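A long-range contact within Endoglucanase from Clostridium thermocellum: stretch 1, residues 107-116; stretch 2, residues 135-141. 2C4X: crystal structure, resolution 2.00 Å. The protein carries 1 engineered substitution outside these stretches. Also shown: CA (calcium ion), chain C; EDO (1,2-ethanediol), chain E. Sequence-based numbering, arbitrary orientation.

Stretch 1, residues 107-116: DGTLGGFTTS
Stretch 2 135-141: ERGLKWT

The two stretches run alongside each other in the same direction, with the CA atoms of G108 and R136 7.2 Å apart, those of L110 and L138 7.3 Å, and those of T115 and W140 8.7 Å. No hydrogen bond crosses between them, so the contact, which buries 271 Å² in all, rests on side-chain packing and one bridging water. Stretch 2 is extended, a strand from G137 to T141, whereas stretch 1 is mostly loop and turn before it enters a strand that includes T115 and S116.

The loop is shaped locally. D107 (phi/psi -87/0) adopts chi1 p, 68°, with chi2 near 0°, which turns its carboxylate forward, toward the backbone N of T109: OD1 of D107 accepts a hydrogen bond from N of T109 at 3.0 Å, and the same OD1 receives one from O1 of the bound ethanediol at 2.7 Å. G108 follows at 86/2, a positive phi that favours glycine. T109, at -93/167 and chi1 m, directs its CA-to-CB bond away from stretch 2. L110 (-81/-9) then opens a type I' turn, closed by a hydrogen bond from N of F113 to O of L110 at 3.1 Å. The inner turn positions, G111 at 62/26 and G112 at 90/-5, both have positive phi; at G112 a CB would be jammed against the preceding carbonyl oxygen.

L138 is the centre of the packing, with 76 Å² covered by stretch 1. At -101/147 its CB points toward the loop, and chi1 m, -66°, with chi2 t, -175°, lets its two methyls reach different partners. CD2 of L138 meets CD2 of L110 at 3.8 Å, while CD1 of L138 lies 4.1 Å from CB of F113. L110 has nearly the same rotamer, m and t (-68°, -175°); its CB points sideways, but the end of the side chain comes nearer to L138. F113, at -69/139 with chi1 -80° and chi2 83°, points its CB toward stretch 2. Branched and aromatic hydrocarbon groups suit this place because they fill space without needing polar partners.

At one end, R136 (-133/160) points its CB toward stretch 1 and holds an extended chain, chi1 m, chi2 and chi3 t, before chi4 turns to -90°. Its aliphatic part packs on the glycine, CD of R136 to CA of G108 at 4.1 Å, and NH1 is hydrogen-bonded elsewhere in the structure. The backbone O of R136 binds the calcium ion at 2.4 Å.

At the other end, W140 (-116/109) takes chi1 t, 176°, and chi2 31°. Its CB points sideways, yet the indole approaches T115, whose CG2 is 3.9 Å from NE1 of W140. T115 (-122/155, chi1 p, 57°) points its CB toward stretch 2; its beta-branched shape suits a strand. A water accepts from NE1 of W140 at 3.0 Å and donates to O of S116 at 3.0 Å, giving the indole N-H a polar partner.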

# COMPACT_ATOMS: atom_id res chain seq x y z
N ASP A 107 -1.70 2.89 18.32
CA ASP A 107 -2.26 3.10 19.66
C ASP A 107 -1.71 2.11 20.70
O ASP A 107 -2.09 2.17 21.87
CB ASP A 107 -3.80 3.10 19.64
CG ASP A 107 -4.40 1.74 19.30
OD1 ASP A 107 -3.66 0.75 19.08
OD2 ASP A 107 -5.65 1.65 19.26
N GLY A 108 -0.82 1.21 20.27
CA GLY A 108 -0.15 0.27 21.17
C GLY A 108 -0.93 -1.00 21.44
O GLY A 108 -0.48 -1.87 22.18
N THR A 109 -2.09 -1.11 20.80
CA THR A 109 -3.06 -2.17 21.00
C THR A 109 -2.84 -3.32 20.00
O THR A 109 -2.08 -3.17 19.03
CB THR A 109 -4.49 -1.56 20.89
OG1 THR A 109 -4.72 -0.71 22.03
CG2 THR A 109 -5.57 -2.58 20.84
N LEU A 110 -3.47 -4.46 20.26
CA LEU A 110 -3.48 -5.58 19.31
C LEU A 110 -4.52 -5.39 18.19
O LEU A 110 -4.54 -6.15 17.22
CB LEU A 110 -3.71 -6.91 20.04
CG LEU A 110 -2.58 -7.40 20.96
CD1 LEU A 110 -2.91 -8.78 21.51
CD2 LEU A 110 -1.23 -7.40 20.23
N GLY A 111 -5.37 -4.37 18.35
CA GLY A 111 -6.46 -4.08 17.41
C GLY A 111 -7.49 -5.19 17.30
O GLY A 111 -8.17 -5.33 16.28
N GLY A 112 -7.62 -6.00 18.36
CA GLY A 112 -8.55 -7.12 18.36
C GLY A 112 -7.97 -8.43 17.85
O GLY A 112 -8.63 -9.47 17.92
N PHE A 113 -6.73 -8.39 17.36
CA PHE A 113 -6.06 -9.58 16.84
C PHE A 113 -5.70 -10.62 17.91
O PHE A 113 -5.27 -10.27 19.02
CB PHE A 113 -4.83 -9.20 16.01
CG PHE A 113 -5.17 -8.76 14.60
CD1 PHE A 113 -5.56 -7.45 14.34
CD2 PHE A 113 -5.10 -9.66 13.54
CE1 PHE A 113 -5.88 -7.03 13.04
CE2 PHE A 113 -5.42 -9.27 12.24
CZ PHE A 113 -5.81 -7.94 12.00
N THR A 114 -5.91 -11.89 17.57
CA THR A 114 -5.60 -13.01 18.48
C THR A 114 -4.81 -14.07 17.72
O THR A 114 -4.64 -13.97 16.51
CB THR A 114 -6.89 -13.66 19.06
OG1 THR A 114 -7.70 -14.16 18.00
CG2 THR A 114 -7.72 -12.66 19.87
N THR A 115 -4.34 -15.09 18.43
CA THR A 115 -3.62 -16.18 17.77
C THR A 115 -4.28 -17.54 18.02
O THR A 115 -4.98 -17.73 19.01
CB THR A 115 -2.15 -16.23 18.20
OG1 THR A 115 -2.08 -16.36 19.62
CG2 THR A 115 -1.39 -14.97 17.77
N SER A 116 -4.05 -18.46 17.09
CA SER A 116 -4.40 -19.85 17.30
C SER A 116 -3.49 -20.72 16.44
O SER A 116 -2.76 -20.20 15.58
CB SER A 116 -5.88 -20.12 16.97
OG SER A 116 -6.26 -19.56 15.73
N GLU A 135 5.52 4.11 13.95
CA GLU A 135 6.49 3.59 14.89
C GLU A 135 6.19 2.17 15.35
O GLU A 135 7.06 1.50 15.91
CB GLU A 135 6.62 4.55 16.08
CG GLU A 135 7.22 5.91 15.72
CD GLU A 135 6.96 6.97 16.78
OE1 GLU A 135 5.93 6.87 17.48
OE2 GLU A 135 7.77 7.91 16.90
N ARG A 136 4.98 1.68 15.08
CA ARG A 136 4.53 0.41 15.66
C ARG A 136 3.89 -0.55 14.67
O ARG A 136 3.46 -0.16 13.59
CB ARG A 136 3.56 0.68 16.81
CG ARG A 136 4.17 1.40 17.99
CD ARG A 136 3.16 1.64 19.09
NE ARG A 136 3.83 2.08 20.30
CZ ARG A 136 4.29 1.28 21.25
NH1 ARG A 136 4.15 -0.05 21.15
NH2 ARG A 136 4.90 1.80 22.31
N GLY A 137 3.86 -1.83 15.05
CA GLY A 137 3.18 -2.87 14.28
C GLY A 137 2.99 -4.06 15.20
O GLY A 137 3.12 -3.94 16.42
N LEU A 138 2.68 -5.22 14.61
CA LEU A 138 2.57 -6.46 15.38
C LEU A 138 3.82 -7.31 15.23
O LEU A 138 4.46 -7.31 14.17
CB LEU A 138 1.33 -7.27 14.97
CG LEU A 138 -0.05 -6.67 15.27
CD1 LEU A 138 -1.17 -7.65 14.91
CD2 LEU A 138 -0.16 -6.23 16.74
N LYS A 139 4.15 -8.02 16.30
CA LYS A 139 5.25 -8.97 16.30
C LYS A 139 4.65 -10.32 16.67
O LYS A 139 4.14 -10.50 17.77
CB LYS A 139 6.32 -8.54 17.30
CG LYS A 139 7.50 -9.49 17.43
CD LYS A 139 8.44 -9.01 18.53
CE LYS A 139 9.48 -10.05 18.85
NZ LYS A 139 10.50 -9.55 19.82
N TRP A 140 4.71 -11.25 15.72
CA TRP A 140 4.02 -12.53 15.84
C TRP A 140 5.05 -13.64 15.88
O TRP A 140 5.71 -13.93 14.88
CB TRP A 140 3.05 -12.69 14.66
CG TRP A 140 2.29 -14.01 14.55
CD1 TRP A 140 1.87 -14.83 15.56
CD2 TRP A 140 1.82 -14.61 13.33
NE1 TRP A 140 1.19 -15.92 15.04
CE2 TRP A 140 1.14 -15.80 13.67
CE3 TRP A 140 1.91 -14.25 11.97
CZ2 TRP A 140 0.56 -16.65 12.71
CZ3 TRP A 140 1.33 -15.09 11.01
CH2 TRP A 140 0.66 -16.28 11.38
N THR A 141 5.20 -14.26 17.05
CA THR A 141 6.20 -15.31 17.23
C THR A 141 5.53 -16.68 17.29
O THR A 141 4.67 -16.92 18.14
CB THR A 141 7.07 -15.07 18.50
OG1 THR A 141 7.62 -13.74 18.46
CG2 THR A 141 8.21 -16.08 18.59
CA CA C . 2.16 1.05 11.97
C1 EDO E . -5.72 -0.49 16.70
O1 EDO E . -4.41 -0.97 17.07
C2 EDO E . -5.95 -0.69 15.21
O2 EDO E . -4.80 -0.23 14.50
O HOH W 1 -0.63 -18.09 15.94